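Local coordinates for FrpC operon protein (Neisseria meningitidis, PDB 5EDF) that binds the iron-regulated RTX protein FrpC and is thought to be involved in adhesion, though its precise role remains unknown, at residues I101-D106 with Q217-F222; T112-R117 with Y152-G157; R117-G122 with E134-K139; T180-C185 with G210-V215. One frame throughout, in Å; residues are numbered along the deposited sequence.

Contact 1 (I101-D106 with Q217-F222); sequences IVIRKD and QLVQSF
The ring of Phe-222 meets Ile-103 at its edge: CD1 of Ile-103 lies close to the ring plane, 4.2 Å from CE2 of Phe-222. Over one ring face, near the centre, sits the carbonyl O of Leu-218, one helical turn back and 3.4 Å above the plane. This is alpha-on-beta packing, in which the long C-terminal helix 205-224 lies across one face of the large antiparallel sheet and strand 98-105 offers it isoleucines. Ile-103 is the bridge. Its side chain is drawn out beyond CG1 (chi2 168°), and that carries CD1 forward to touch both Phe-222 and Val-219, whose CG2 is also 4.2 Å from Ile-103 CD1. No hydrogen bond joins the segments. The contact is purely apolar, and the three residues that touch are all buried. Ile-101, two residues earlier on the same face, points the same way, while Val-102 and Arg-104 belong to the other face of the strand. Beyond Ile-103, the phenyl ring of Phe-222 runs on into Met-28, Ile-30 and Pro-31 of strand 26-31, so the end of the helix also ties in the small N-terminal sheet. The carbonyl against the ring face has further work to do. Besides weak bonds from the backbone N of Ser-221 and of Phe-222, Leu-218 O accepts the hydroxyl OG of Ser-221 at 2.7 Å, in the carbonyl plane and on a lone pair, with a C=O...OG angle of 131°.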
# COMPACT_ATOMS: atom_id res chain seq x y z
N ILE A 101 -3.97 0.57 2.22
CA ILE A 101 -3.85 0.73 0.78
C ILE A 101 -5.17 1.26 0.26
O ILE A 101 -6.22 0.63 0.46
CB ILE A 101 -3.44 -0.59 0.08
CG1 ILE A 101 -2.09 -1.09 0.62
CG2 ILE A 101 -3.45 -0.38 -1.44
CD1 ILE A 101 -1.77 -2.51 0.26
N VAL A 102 -5.15 2.44 -0.36
CA VAL A 102 -6.36 3.12 -0.79
C VAL A 102 -6.55 2.90 -2.28
O VAL A 102 -5.69 3.26 -3.09
CB VAL A 102 -6.35 4.59 -0.41
CG1 VAL A 102 -7.61 5.30 -0.94
CG2 VAL A 102 -6.24 4.77 1.09
N ILE A 103 -7.70 2.34 -2.63
CA ILE A 103 -8.05 1.96 -4.00
C ILE A 103 -9.21 2.81 -4.47
O ILE A 103 -10.25 2.86 -3.80
CB ILE A 103 -8.44 0.48 -4.08
CG1 ILE A 103 -7.34 -0.41 -3.53
CG2 ILE A 103 -8.80 0.09 -5.53
CD1 ILE A 103 -7.74 -1.87 -3.30
N ARG A 104 -9.06 3.43 -5.63
CA ARG A 104 -10.11 4.22 -6.30
C ARG A 104 -10.14 3.84 -7.75
O ARG A 104 -9.19 3.27 -8.28
CB ARG A 104 -9.86 5.73 -6.21
CG ARG A 104 -9.82 6.22 -4.82
CD ARG A 104 -9.62 7.73 -4.78
NE ARG A 104 -10.88 8.35 -5.15
CZ ARG A 104 -11.74 8.96 -4.32
NH1 ARG A 104 -11.47 9.13 -3.04
NH2 ARG A 104 -12.86 9.42 -4.81
N LYS A 105 -11.25 4.15 -8.44
CA LYS A 105 -11.28 3.94 -9.88
C LYS A 105 -11.27 5.28 -10.60
O LYS A 105 -12.29 5.93 -10.70
CB LYS A 105 -12.48 3.09 -10.27
CG LYS A 105 -12.42 2.59 -11.72
CD LYS A 105 -13.63 1.82 -12.16
CE LYS A 105 -14.80 2.72 -12.36
NZ LYS A 105 -14.77 3.28 -13.74
N ASP A 106 -10.13 5.60 -11.16
CA ASP A 106 -9.90 6.88 -11.84
C ASP A 106 -8.86 6.70 -12.91
O ASP A 106 -8.00 5.85 -12.79
CB ASP A 106 -9.37 7.91 -10.86
CG ASP A 106 -10.43 8.41 -9.92
OD1 ASP A 106 -11.52 8.79 -10.42
OD2 ASP A 106 -10.19 8.49 -8.69
N GLN A 217 -0.33 -7.78 -7.60
CA GLN A 217 -0.94 -9.11 -7.66
C GLN A 217 -2.23 -9.15 -6.83
O GLN A 217 -3.26 -9.71 -7.27
CB GLN A 217 0.07 -10.17 -7.22
CG GLN A 217 -0.41 -11.61 -7.25
CD GLN A 217 0.61 -12.54 -6.61
OE1 GLN A 217 0.90 -12.45 -5.41
NE2 GLN A 217 1.19 -13.42 -7.42
N LEU A 218 -2.18 -8.54 -5.65
CA LEU A 218 -3.32 -8.52 -4.74
C LEU A 218 -4.52 -7.79 -5.36
O LEU A 218 -5.65 -8.30 -5.41
CB LEU A 218 -2.90 -7.91 -3.40
CG LEU A 218 -3.95 -7.84 -2.31
CD1 LEU A 218 -4.48 -9.24 -1.97
CD2 LEU A 218 -3.35 -7.16 -1.11
N VAL A 219 -4.29 -6.59 -5.86
CA VAL A 219 -5.39 -5.78 -6.44
C VAL A 219 -5.94 -6.52 -7.66
O VAL A 219 -7.14 -6.61 -7.85
CB VAL A 219 -4.89 -4.36 -6.76
CG1 VAL A 219 -5.90 -3.60 -7.64
CG2 VAL A 219 -4.55 -3.61 -5.46
N GLN A 220 -5.06 -7.10 -8.48
CA GLN A 220 -5.53 -7.84 -9.65
C GLN A 220 -6.37 -9.05 -9.25
O GLN A 220 -7.31 -9.40 -9.96
CB GLN A 220 -4.38 -8.26 -10.54
CG GLN A 220 -3.74 -7.06 -11.26
CD GLN A 220 -2.47 -7.38 -11.99
OE1 GLN A 220 -1.65 -8.17 -11.51
NE2 GLN A 220 -2.28 -6.75 -13.14
N SER A 221 -6.07 -9.66 -8.10
CA SER A 221 -6.83 -10.83 -7.62
C SER A 221 -8.28 -10.45 -7.26
O SER A 221 -9.15 -11.30 -7.29
CB SER A 221 -6.16 -11.51 -6.41
OG SER A 221 -6.42 -10.84 -5.20
N PHE A 222 -8.52 -9.18 -6.94
CA PHE A 222 -9.83 -8.71 -6.58
C PHE A 222 -10.75 -8.52 -7.79
O PHE A 222 -11.96 -8.43 -7.67
CB PHE A 222 -9.76 -7.38 -5.84
CG PHE A 222 -8.96 -7.37 -4.54
CD1 PHE A 222 -8.66 -8.50 -3.82
CD2 PHE A 222 -8.53 -6.15 -4.04
CE1 PHE A 222 -7.94 -8.44 -2.64
CE2 PHE A 222 -7.83 -6.07 -2.87
CZ PHE A 222 -7.51 -7.21 -2.18

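Contact 2 (T112-R117 with Y152-G157); sequences TTMGER and YYIKKG
Met-114, modelled as selenomethionine, and Ile-154 meet at about a right angle, CG of Met-114 lying 3.6 Å from CD1 of Ile-154. Ile-154 reaches out with its terminal methyl, which does all the touching: besides CG it meets CB of Met-114 at 3.9 Å and the backbone N of Gly-115 at 4.0 Å. Gly-115 puts no side chain in between, and the methyl comes right up to the first turn of helix 114-120. Met-114 behaves differently. Its first torsion sets CG opposite the backbone N (chi1 180°), after which the chain bends twice, at chi2 and chi3. The base of the side chain is thus left against the strand, and the residue helps to line the azide site with Leu-110, Ser-111 and Ile-162; the azide lies about 3 Å from this side chain. Lys-156 makes the polar half of the contact. Extended beyond CG, it reaches out from the strand end so that its tip, NZ, comes within 3.1 Å of Thr-112 O, a hydrogen bond that meets the carbonyl almost end-on at 165°. Glu-116 is the nearby opposite charge, but its OE2 stays 5.2 Å from Lys-156 NZ, and a water joins the two only through weak bonds. Packing of this kind, with the N-terminal turn of a short helix seated on strand 150-155 and a lysine latching the loop ahead of it, is a helix-on-sheet contact; through Met-114 it also borders the site of an azide that probably came from the crystallisation liquor.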
# COMPACT_ATOMS: atom_id res chain seq x y z
N THR A 112 4.01 10.69 -17.29
CA THR A 112 4.90 9.84 -18.08
C THR A 112 6.29 10.46 -18.25
O THR A 112 7.21 9.80 -18.75
CB THR A 112 4.33 9.56 -19.49
OG1 THR A 112 3.99 10.80 -20.12
CG2 THR A 112 3.10 8.68 -19.40
N THR A 113 6.46 11.71 -17.81
CA THR A 113 7.75 12.39 -17.87
C THR A 113 8.28 12.81 -16.50
O THR A 113 9.06 13.73 -16.38
CB THR A 113 7.68 13.61 -18.79
OG1 THR A 113 6.72 14.53 -18.26
CG2 THR A 113 7.28 13.17 -20.21
N MSE A 114 7.87 12.11 -15.45
CA MSE A 114 8.39 12.42 -14.13
C MSE A 114 9.91 12.36 -14.03
O MSE A 114 10.55 13.19 -13.41
CB MSE A 114 7.79 11.51 -13.07
CG MSE A 114 8.33 11.81 -11.71
SE MSE A 114 8.10 13.64 -11.08
CE MSE A 114 6.58 13.23 -9.96
N GLY A 115 10.52 11.36 -14.63
CA GLY A 115 11.96 11.26 -14.55
C GLY A 115 12.70 12.43 -15.18
O GLY A 115 13.69 12.92 -14.63
N GLU A 116 12.20 12.90 -16.31
CA GLU A 116 12.74 14.11 -16.97
C GLU A 116 12.66 15.30 -16.03
O GLU A 116 13.59 16.10 -15.94
CB GLU A 116 11.96 14.40 -18.26
CG GLU A 116 12.18 13.35 -19.34
CD GLU A 116 11.16 13.41 -20.45
OE1 GLU A 116 10.90 14.52 -20.98
OE2 GLU A 116 10.64 12.33 -20.81
N ARG A 117 11.54 15.42 -15.32
CA ARG A 117 11.34 16.52 -14.40
C ARG A 117 12.38 16.40 -13.29
O ARG A 117 13.05 17.38 -12.92
CB ARG A 117 9.93 16.50 -13.82
CG ARG A 117 9.60 17.56 -12.76
CD ARG A 117 8.16 17.35 -12.20
NE ARG A 117 7.90 18.11 -10.97
CZ ARG A 117 6.87 17.90 -10.14
NH1 ARG A 117 5.98 16.94 -10.37
NH2 ARG A 117 6.75 18.65 -9.05
N TYR A 152 13.81 7.64 -5.76
CA TYR A 152 12.64 7.41 -6.55
C TYR A 152 12.85 6.19 -7.39
O TYR A 152 13.93 6.04 -7.96
CB TYR A 152 12.34 8.59 -7.49
CG TYR A 152 12.08 9.91 -6.80
CD1 TYR A 152 10.79 10.35 -6.54
CD2 TYR A 152 13.14 10.71 -6.38
CE1 TYR A 152 10.58 11.57 -5.90
CE2 TYR A 152 12.93 11.92 -5.74
CZ TYR A 152 11.64 12.36 -5.51
OH TYR A 152 11.42 13.56 -4.92
N TYR A 153 11.84 5.35 -7.49
CA TYR A 153 11.78 4.23 -8.40
C TYR A 153 10.51 4.36 -9.22
O TYR A 153 9.41 4.30 -8.67
CB TYR A 153 11.88 2.91 -7.66
CG TYR A 153 13.06 2.87 -6.70
CD1 TYR A 153 14.34 2.67 -7.17
CD2 TYR A 153 12.90 3.03 -5.34
CE1 TYR A 153 15.44 2.66 -6.30
CE2 TYR A 153 13.97 3.01 -4.48
CZ TYR A 153 15.24 2.82 -4.96
OH TYR A 153 16.31 2.77 -4.09
N ILE A 154 10.64 4.50 -10.53
CA ILE A 154 9.53 4.82 -11.42
C ILE A 154 9.36 3.72 -12.45
O ILE A 154 10.28 3.42 -13.20
CB ILE A 154 9.74 6.17 -12.13
CG1 ILE A 154 9.90 7.27 -11.10
CG2 ILE A 154 8.61 6.45 -13.10
CD1 ILE A 154 10.12 8.65 -11.66
N LYS A 155 8.16 3.15 -12.53
CA LYS A 155 7.77 2.14 -13.51
C LYS A 155 6.80 2.78 -14.50
O LYS A 155 5.92 3.49 -14.07
CB LYS A 155 7.07 0.99 -12.73
CG LYS A 155 6.44 -0.18 -13.50
CD LYS A 155 5.71 -1.08 -12.47
CE LYS A 155 5.28 -2.40 -13.02
NZ LYS A 155 3.89 -2.30 -13.39
N LYS A 156 6.89 2.51 -15.80
CA LYS A 156 5.86 2.98 -16.77
C LYS A 156 4.97 1.81 -17.23
O LYS A 156 4.45 1.13 -16.37
CB LYS A 156 6.49 3.73 -17.95
CG LYS A 156 7.14 5.03 -17.53
CD LYS A 156 8.00 5.55 -18.67
CE LYS A 156 8.60 6.90 -18.38
NZ LYS A 156 9.11 7.55 -19.63
N GLY A 157 4.77 1.56 -18.52
CA GLY A 157 3.93 0.42 -18.95
C GLY A 157 2.46 0.59 -18.65
O GLY A 157 1.98 1.69 -18.40
O HOH W 1 10.68 10.28 -18.21

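Contact 3 (R117-G122 with E134-K139); sequences RLLTYG and EAYEDK
Leu-118 lays its CD1 methyl over one face of the Tyr-136 ring, 4.0 Å from the ring centroid and 21° off the normal, a CH-pi contact. The methyl is displaced toward the CG side of the ring, with CG of Tyr-136 its closest atom at 3.8 Å. Leu-119 comes from another direction, its CD2 lying near the ring plane at the edge, 4.1 Å from CE1 of Tyr-136. One tyrosine on strand 133-138 is therefore held on a face and at an edge by consecutive leucines of helix 114-120, a helix-on-sheet contact near one end of the antiparallel sheet. Leu-118 is the buried member of the pair and also rests on Tyr-152 and Ile-154 of the neighbouring strand; Leu-119 lies at the exposed margin. Tyr-136 rises from the strand toward the helix and also packs on Val-123 and Lys-125. The helix closes in a Schellman motif at Gly-122, whose positive phi of 91° turns the chain toward the outermost strand, 124-126. Inside that last turn, CG of Arg-117 lies over one face of the Tyr-121 ring, toward its rim, and NE of Arg-117 bonds to the phenol OH of Tyr-121. A water also links the two segments, donating to Gly-122 O at 2.8 Å and accepting from the backbone N of Lys-139 at 2.9 Å.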
# COMPACT_ATOMS: atom_id res chain seq x y z
N ARG A 117 11.54 15.42 -15.32
CA ARG A 117 11.34 16.52 -14.40
C ARG A 117 12.38 16.40 -13.29
O ARG A 117 13.05 17.38 -12.92
CB ARG A 117 9.93 16.50 -13.82
CG ARG A 117 9.60 17.56 -12.76
CD ARG A 117 8.16 17.35 -12.20
NE ARG A 117 7.90 18.11 -10.97
CZ ARG A 117 6.87 17.90 -10.14
NH1 ARG A 117 5.98 16.94 -10.37
NH2 ARG A 117 6.75 18.65 -9.05
N LEU A 118 12.54 15.21 -12.75
CA LEU A 118 13.53 14.99 -11.69
C LEU A 118 14.92 15.42 -12.15
O LEU A 118 15.62 16.08 -11.40
CB LEU A 118 13.56 13.53 -11.26
CG LEU A 118 12.38 13.01 -10.48
CD1 LEU A 118 12.49 11.53 -10.17
CD2 LEU A 118 12.19 13.80 -9.17
N LEU A 119 15.32 15.05 -13.36
CA LEU A 119 16.62 15.46 -13.85
C LEU A 119 16.76 16.98 -13.91
O LEU A 119 17.82 17.51 -13.55
CB LEU A 119 16.87 14.80 -15.19
CG LEU A 119 16.97 13.28 -15.18
CD1 LEU A 119 16.94 12.73 -16.60
CD2 LEU A 119 18.21 12.81 -14.44
N THR A 120 15.70 17.68 -14.33
CA THR A 120 15.76 19.15 -14.41
C THR A 120 15.94 19.76 -13.02
O THR A 120 16.49 20.85 -12.89
CB THR A 120 14.55 19.80 -15.14
OG1 THR A 120 13.35 19.71 -14.36
CG2 THR A 120 14.30 19.19 -16.50
N TYR A 121 15.52 19.04 -11.99
CA TYR A 121 15.60 19.50 -10.62
C TYR A 121 16.94 19.19 -9.96
O TYR A 121 17.17 19.65 -8.83
CB TYR A 121 14.48 18.86 -9.77
CG TYR A 121 13.09 19.36 -9.98
CD1 TYR A 121 12.79 20.34 -10.93
CD2 TYR A 121 12.05 18.87 -9.20
CE1 TYR A 121 11.49 20.81 -11.09
CE2 TYR A 121 10.78 19.32 -9.35
CZ TYR A 121 10.49 20.30 -10.29
OH TYR A 121 9.19 20.74 -10.42
N GLY A 122 17.85 18.47 -10.63
CA GLY A 122 19.12 18.10 -10.02
C GLY A 122 19.12 16.78 -9.28
O GLY A 122 20.08 16.47 -8.58
N GLU A 134 13.04 2.88 -13.50
CA GLU A 134 14.12 3.86 -13.50
C GLU A 134 14.36 4.26 -12.06
O GLU A 134 13.39 4.50 -11.31
CB GLU A 134 13.74 5.11 -14.32
CG GLU A 134 13.79 4.86 -15.84
CD GLU A 134 13.40 6.08 -16.66
OE1 GLU A 134 13.18 7.15 -16.07
OE2 GLU A 134 13.30 5.97 -17.90
N ALA A 135 15.61 4.32 -11.63
CA ALA A 135 15.99 4.68 -10.29
C ALA A 135 16.65 6.03 -10.28
O ALA A 135 17.43 6.37 -11.18
CB ALA A 135 16.92 3.65 -9.68
N TYR A 136 16.33 6.81 -9.24
CA TYR A 136 16.87 8.16 -9.05
C TYR A 136 17.25 8.39 -7.61
O TYR A 136 16.61 7.84 -6.68
CB TYR A 136 15.88 9.25 -9.45
CG TYR A 136 15.39 9.19 -10.88
CD1 TYR A 136 15.96 9.98 -11.87
CD2 TYR A 136 14.41 8.29 -11.27
CE1 TYR A 136 15.56 9.87 -13.22
CE2 TYR A 136 13.98 8.20 -12.60
CZ TYR A 136 14.55 8.99 -13.56
OH TYR A 136 14.17 8.91 -14.89
N GLU A 137 18.25 9.23 -7.41
CA GLU A 137 18.75 9.53 -6.08
C GLU A 137 18.89 11.03 -5.98
O GLU A 137 19.54 11.67 -6.83
CB GLU A 137 20.09 8.84 -5.81
CG GLU A 137 20.56 8.99 -4.38
CD GLU A 137 21.82 8.16 -4.09
OE1 GLU A 137 22.45 7.67 -5.05
OE2 GLU A 137 22.19 8.03 -2.91
N ASP A 138 18.27 11.60 -4.95
CA ASP A 138 18.36 13.02 -4.69
C ASP A 138 19.36 13.18 -3.55
O ASP A 138 19.11 12.77 -2.42
CB ASP A 138 16.99 13.57 -4.29
CG ASP A 138 16.97 15.06 -4.15
OD1 ASP A 138 18.01 15.75 -4.26
OD2 ASP A 138 15.84 15.59 -3.95
N LYS A 139 20.51 13.75 -3.87
CA LYS A 139 21.55 14.07 -2.91
C LYS A 139 21.85 15.57 -2.95
O LYS A 139 22.98 15.99 -2.63
CB LYS A 139 22.83 13.27 -3.23
CG LYS A 139 22.77 11.84 -2.80
CD LYS A 139 24.01 11.06 -3.26
CE LYS A 139 25.23 11.30 -2.40
NZ LYS A 139 26.35 10.42 -2.84
O HOH W 2 21.00 14.82 -6.57

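Contact 4 (T180-C185 with G210-V215); sequences TSVGSC and GYHQQV
Helix 205-224 lies across the middle of the large antiparallel sheet, and where it passes strand 178-186 the imidazole of His-212 is set against Val-182 and Ser-184. These two residues are neighbours on the same face of the strand, with Gly-183 between them. Ser-184 meets the ring at its edge: OG lies near the ring plane, 3.3 Å from CE1 of His-212, and CB of Ser-184 is almost as close to CE1 at 3.4 Å. Val-182 approaches obliquely with one methyl, its CG1 standing 3.8 Å from ND1 of His-212. The histidine reaches them with CG swung opposite its backbone N (chi1 -170°). Both are packing contacts. The polar atoms find their partners on the adjoining strand 189-193: Ser-184 OG bonds to Val-191 O, and ND1 of His-212 bonds to the hydroxyl of Tyr-193. This is helix-on-sheet packing with a polar element built into its buried core, since the ring is tethered to one strand while it packs on the next. The bond to Tyr-193 probably helps fix how the imidazole is rotated. His-212 also touches Ala-161 of strand 161-167, so that one side chain spans three successive strands. Cys-185, the next residue along the strand, points its CB away from the helix, and its SG forms the disulfide with SG of Cys-108.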
# COMPACT_ATOMS: atom_id res chain seq x y z
N THR A 180 8.26 5.76 3.14
CA THR A 180 7.99 5.40 1.76
C THR A 180 6.59 5.80 1.37
O THR A 180 5.63 5.64 2.13
CB THR A 180 8.12 3.90 1.58
OG1 THR A 180 9.40 3.46 2.02
CG2 THR A 180 7.94 3.50 0.12
N SER A 181 6.45 6.33 0.16
CA SER A 181 5.13 6.54 -0.45
C SER A 181 5.10 5.80 -1.79
O SER A 181 6.13 5.72 -2.49
CB SER A 181 4.86 8.01 -0.69
OG SER A 181 5.67 8.55 -1.71
N VAL A 182 3.94 5.29 -2.17
CA VAL A 182 3.75 4.69 -3.46
C VAL A 182 2.46 5.23 -4.07
O VAL A 182 1.37 5.16 -3.46
CB VAL A 182 3.66 3.17 -3.39
CG1 VAL A 182 3.49 2.61 -4.79
CG2 VAL A 182 4.90 2.58 -2.70
N GLY A 183 2.57 5.76 -5.28
CA GLY A 183 1.43 6.03 -6.15
C GLY A 183 1.45 5.12 -7.32
O GLY A 183 2.50 4.98 -7.92
N SER A 184 0.35 4.52 -7.70
CA SER A 184 0.32 3.60 -8.81
C SER A 184 -1.01 3.58 -9.50
O SER A 184 -2.03 4.04 -8.92
CB SER A 184 0.72 2.21 -8.34
OG SER A 184 -0.29 1.64 -7.50
N CYS A 185 -1.03 3.00 -10.68
CA CYS A 185 -2.25 2.77 -11.46
C CYS A 185 -2.21 1.33 -11.91
O CYS A 185 -1.22 0.90 -12.49
CB CYS A 185 -2.32 3.71 -12.66
SG CYS A 185 -2.23 5.47 -12.11
N GLY A 210 9.51 -5.28 -4.42
CA GLY A 210 8.87 -6.52 -4.03
C GLY A 210 7.51 -6.28 -3.41
O GLY A 210 6.55 -7.00 -3.70
N TYR A 211 7.43 -5.31 -2.52
CA TYR A 211 6.16 -4.97 -1.88
C TYR A 211 5.17 -4.56 -2.95
O TYR A 211 4.02 -5.05 -2.95
CB TYR A 211 6.41 -3.87 -0.84
CG TYR A 211 5.24 -3.56 0.09
CD1 TYR A 211 5.36 -3.73 1.45
CD2 TYR A 211 4.04 -3.07 -0.41
CE1 TYR A 211 4.31 -3.43 2.31
CE2 TYR A 211 3.00 -2.78 0.44
CZ TYR A 211 3.12 -2.96 1.80
OH TYR A 211 2.01 -2.65 2.59
N HIS A 212 5.57 -3.67 -3.84
CA HIS A 212 4.64 -3.21 -4.85
C HIS A 212 4.18 -4.31 -5.78
O HIS A 212 3.00 -4.35 -6.14
CB HIS A 212 5.17 -2.02 -5.64
CG HIS A 212 4.12 -1.43 -6.49
ND1 HIS A 212 2.95 -0.93 -5.95
CD2 HIS A 212 4.01 -1.31 -7.83
CE1 HIS A 212 2.15 -0.56 -6.93
NE2 HIS A 212 2.77 -0.76 -8.08
N GLN A 213 5.07 -5.24 -6.13
CA GLN A 213 4.67 -6.37 -6.95
C GLN A 213 3.59 -7.18 -6.23
O GLN A 213 2.65 -7.68 -6.86
CB GLN A 213 5.88 -7.25 -7.29
CG GLN A 213 6.83 -6.61 -8.25
CD GLN A 213 8.15 -7.37 -8.43
OE1 GLN A 213 8.58 -8.11 -7.55
NE2 GLN A 213 8.80 -7.14 -9.54
N GLN A 214 3.72 -7.35 -4.92
CA GLN A 214 2.70 -8.05 -4.15
C GLN A 214 1.37 -7.29 -4.16
O GLN A 214 0.33 -7.89 -4.29
CB GLN A 214 3.19 -8.31 -2.73
CG GLN A 214 4.38 -9.28 -2.70
CD GLN A 214 5.12 -9.22 -1.38
OE1 GLN A 214 4.53 -8.92 -0.35
NE2 GLN A 214 6.41 -9.50 -1.41
N VAL A 215 1.42 -5.96 -4.07
CA VAL A 215 0.22 -5.13 -4.11
C VAL A 215 -0.45 -5.27 -5.48
O VAL A 215 -1.67 -5.40 -5.55
CB VAL A 215 0.52 -3.68 -3.79
CG1 VAL A 215 -0.70 -2.82 -4.03
CG2 VAL A 215 0.99 -3.56 -2.36

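All four contacts pack a helix on the same large antiparallel sheet, contacts 1 and 4 on one face, contacts 2 and 3 on the other. Contacts 1 and 4 share helix 205-224, their centres 11 Å apart, and join directly where Ile-101 CD1 meets Val-215 CG2 at 3.9 Å. Contacts 2 and 3 share helix 114-120 and Arg-117, with centres 10 Å apart; their strands are neighbours, probably hydrogen-bonded through Ile-154 O and Glu-134 N at 2.8 Å. Strand 150-155 separates the two helices: Ile-154 faces helix 114-120, whereas Tyr-153 touches helix 205-224. The azide pocket borders contact 2 through Met-114; the Cys-108 to Cys-185 disulfide ties contact 4's strand to the chain leading into helix 114-120.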